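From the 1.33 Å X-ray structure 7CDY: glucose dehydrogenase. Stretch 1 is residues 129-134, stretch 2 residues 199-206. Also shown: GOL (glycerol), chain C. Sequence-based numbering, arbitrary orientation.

Stretch 1 (129-134) LAFDRQ
Stretch 2 199-206: NPWSGAIW

What sets this contact apart is that a single arginine, almost fully extended, reaches across to a turn and finds there carbonyl oxygens and a glycine instead of an acid. Arg133 has chi1 at -80° (m), and chi2, chi3 and chi4 at 175°, -179° and 177°, so its guanidinium is carried well away from the backbone by an extended chain. Its NH2 donates to Pro200 O at 3.2 Å and, more weakly, to Trp201 O at 3.5 Å, with N-H...O angles of 143° and 136°. Both oxygens lie at the edge of the guanidinium, near its plane, as donation requires, whereas Gly203 N and Ser202 C lie over one face, with Arg133 NH2 3.6 Å from Gly203 N.

The general principle is that a turn that receives such a group can be held in shape by its own hydrogen bonds. Here Asn199 (chi1 -177°, t; chi2 -51°) does much of that work: its OD1 accepts from Trp201 N at 2.9 Å and from Ser202 N at 3.0 Å. Residues 200-202 have helical phi/psi without the regular bonds. Backbone bonds from Gly203 N to Asn199 O (2.9 Å) and from Asn199 N to Ala204 O (2.8 Å) close the loop, and Ser202 OG, with chi1 at 63° (p), accepts from Ala204 N at 3.1 Å. Gly203 sits at phi/psi 81/6, where a CB would jam against the preceding carbonyl oxygen; it would also lie 3.0 Å from Arg133 NH1.

Water adds to the polar side. Water 2 accepts from Arg133 NE at 2.6 Å and donates to Asn199 O at 3.1 Å, while water 1 accepts from Arg133 N at 2.8 Å and donates to Gly203 O, also at 2.8 Å. No direct backbone bond crosses here; the nearest CA pairs are Arg133-Gly203 at 6.6 Å and Asp132-Ile205 at 7.0 Å.

Towards the strands, 129-131 and 205-206, there is one apolar side-chain contact, Ala130 with Ile205. The CA-to-CB bond of Ile205 (chi1 -67°, chi2 -76°, both m) points toward stretch 1, and its CD1 lies 4.1 Å from Ala130 CB and 4.3 Å from Phe131 O; the CA-to-CB bond of Phe131 points away. The CA-to-CB bond of Asp132 (chi1 77°, p; chi2 2°) points toward stretch 2, yet its carboxylate meets Ile205 through glycerol, probably from the crystallisation liquor: GOL O3 donates to Asp132 OD2 at 2.7 Å, and Ile205 N donates to GOL O1 at 2.8 Å. The two stretches together bury 255 Å².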

# COMPACT_ATOMS: atom_id res chain seq x y z
N LEU A 129 -0.73 -2.31 3.72
CA LEU A 129 -0.45 -3.15 4.89
C LEU A 129 0.53 -4.24 4.48
O LEU A 129 0.53 -4.69 3.33
CB LEU A 129 -1.71 -3.87 5.36
CG LEU A 129 -2.90 -2.98 5.70
CD1 LEU A 129 -4.11 -3.84 6.04
CD2 LEU A 129 -2.60 -2.05 6.86
N ALA A 130 1.35 -4.70 5.43
CA ALA A 130 2.23 -5.83 5.17
C ALA A 130 2.66 -6.45 6.48
O ALA A 130 2.97 -5.74 7.44
CB ALA A 130 3.47 -5.41 4.37
N PHE A 131 2.73 -7.78 6.51
CA PHE A 131 3.30 -8.48 7.65
C PHE A 131 4.79 -8.72 7.42
O PHE A 131 5.25 -8.95 6.30
CB PHE A 131 2.57 -9.81 7.88
CG PHE A 131 1.23 -9.65 8.54
CD1 PHE A 131 1.14 -9.48 9.91
CD2 PHE A 131 0.05 -9.66 7.80
CE1 PHE A 131 -0.09 -9.31 10.52
CE2 PHE A 131 -1.17 -9.51 8.42
CZ PHE A 131 -1.24 -9.33 9.78
N ASP A 132 5.56 -8.65 8.51
CA ASP A 132 6.96 -9.05 8.44
C ASP A 132 7.10 -10.55 8.77
O ASP A 132 6.11 -11.25 8.97
CB ASP A 132 7.85 -8.11 9.26
CG ASP A 132 7.78 -8.35 10.77
OD1 ASP A 132 7.08 -9.26 11.24
OD2 ASP A 132 8.45 -7.58 11.50
N ARG A 133 8.34 -11.04 8.84
CA ARG A 133 8.56 -12.47 9.05
C ARG A 133 8.06 -12.96 10.40
O ARG A 133 7.72 -14.14 10.54
CB ARG A 133 10.04 -12.81 8.88
CG ARG A 133 10.51 -12.94 7.44
CD ARG A 133 12.01 -13.17 7.39
NE ARG A 133 12.52 -13.27 6.02
CZ ARG A 133 13.80 -13.42 5.71
NH1 ARG A 133 14.71 -13.47 6.67
NH2 ARG A 133 14.17 -13.51 4.44
N GLN A 134 8.02 -12.08 11.41
CA GLN A 134 7.58 -12.43 12.75
C GLN A 134 6.10 -12.19 12.97
O GLN A 134 5.61 -12.34 14.10
CB GLN A 134 8.39 -11.67 13.80
CG GLN A 134 9.69 -12.36 14.21
CD GLN A 134 10.75 -12.25 13.14
OE1 GLN A 134 11.24 -13.26 12.63
NE2 GLN A 134 11.12 -11.02 12.80
N ASN A 199 10.68 -7.71 1.56
CA ASN A 199 11.69 -8.29 0.67
C ASN A 199 11.88 -9.75 1.07
O ASN A 199 12.28 -10.04 2.21
CB ASN A 199 12.99 -7.49 0.80
CG ASN A 199 14.08 -7.98 -0.14
OD1 ASN A 199 14.39 -9.17 -0.18
ND2 ASN A 199 14.68 -7.06 -0.89
N PRO A 200 11.60 -10.71 0.18
CA PRO A 200 11.63 -12.13 0.57
C PRO A 200 13.03 -12.67 0.79
O PRO A 200 13.17 -13.75 1.38
CB PRO A 200 10.95 -12.83 -0.61
CG PRO A 200 11.21 -11.94 -1.78
CD PRO A 200 11.19 -10.53 -1.22
N TRP A 201 14.06 -11.95 0.37
CA TRP A 201 15.44 -12.39 0.52
C TRP A 201 16.11 -11.80 1.75
O TRP A 201 16.85 -12.51 2.45
CB TRP A 201 16.22 -12.09 -0.76
CG TRP A 201 15.50 -12.67 -1.94
CD1 TRP A 201 15.38 -13.99 -2.26
CD2 TRP A 201 14.74 -11.95 -2.93
NE1 TRP A 201 14.61 -14.14 -3.39
CE2 TRP A 201 14.21 -12.90 -3.82
CE3 TRP A 201 14.48 -10.59 -3.15
CZ2 TRP A 201 13.43 -12.54 -4.92
CZ3 TRP A 201 13.70 -10.24 -4.24
CH2 TRP A 201 13.18 -11.21 -5.11
N SER A 202 15.86 -10.52 2.05
CA SER A 202 16.50 -9.88 3.20
C SER A 202 15.62 -9.84 4.44
O SER A 202 16.15 -9.66 5.54
CB SER A 202 16.82 -8.41 2.89
OG SER A 202 15.62 -7.68 2.66
N GLY A 203 14.31 -9.96 4.29
CA GLY A 203 13.42 -9.81 5.42
C GLY A 203 13.11 -8.38 5.80
O GLY A 203 12.44 -8.16 6.81
N ALA A 204 13.56 -7.41 5.02
CA ALA A 204 13.28 -6.00 5.30
C ALA A 204 12.00 -5.55 4.62
O ALA A 204 11.72 -5.92 3.47
CB ALA A 204 14.43 -5.13 4.81
N ILE A 205 11.24 -4.71 5.32
CA ILE A 205 10.12 -4.00 4.71
C ILE A 205 10.64 -2.89 3.80
O ILE A 205 11.47 -2.08 4.21
CB ILE A 205 9.20 -3.43 5.80
CG1 ILE A 205 8.50 -4.56 6.58
CG2 ILE A 205 8.17 -2.45 5.20
CD1 ILE A 205 7.35 -5.21 5.82
N TRP A 206 10.16 -2.86 2.56
CA TRP A 206 10.39 -1.76 1.63
C TRP A 206 9.07 -1.02 1.41
O TRP A 206 7.98 -1.58 1.58
CB TRP A 206 10.92 -2.25 0.28
CG TRP A 206 12.32 -2.84 0.29
CD1 TRP A 206 12.97 -3.46 1.34
CD2 TRP A 206 13.21 -2.91 -0.83
NE1 TRP A 206 14.23 -3.87 0.92
CE2 TRP A 206 14.39 -3.54 -0.40
CE3 TRP A 206 13.13 -2.47 -2.15
CZ2 TRP A 206 15.48 -3.76 -1.26
CZ3 TRP A 206 14.21 -2.69 -3.01
CH2 TRP A 206 15.37 -3.33 -2.55
C1 GOL C . 11.59 -3.86 9.17
O1 GOL C . 12.14 -4.03 7.91
C2 GOL C . 11.91 -5.11 10.00
O2 GOL C . 13.23 -5.55 9.85
C3 GOL C . 10.90 -6.15 9.53
O3 GOL C . 10.94 -7.18 10.47
O HOH W 1 10.78 -9.64 8.54
O HOH W 2 11.22 -12.24 4.06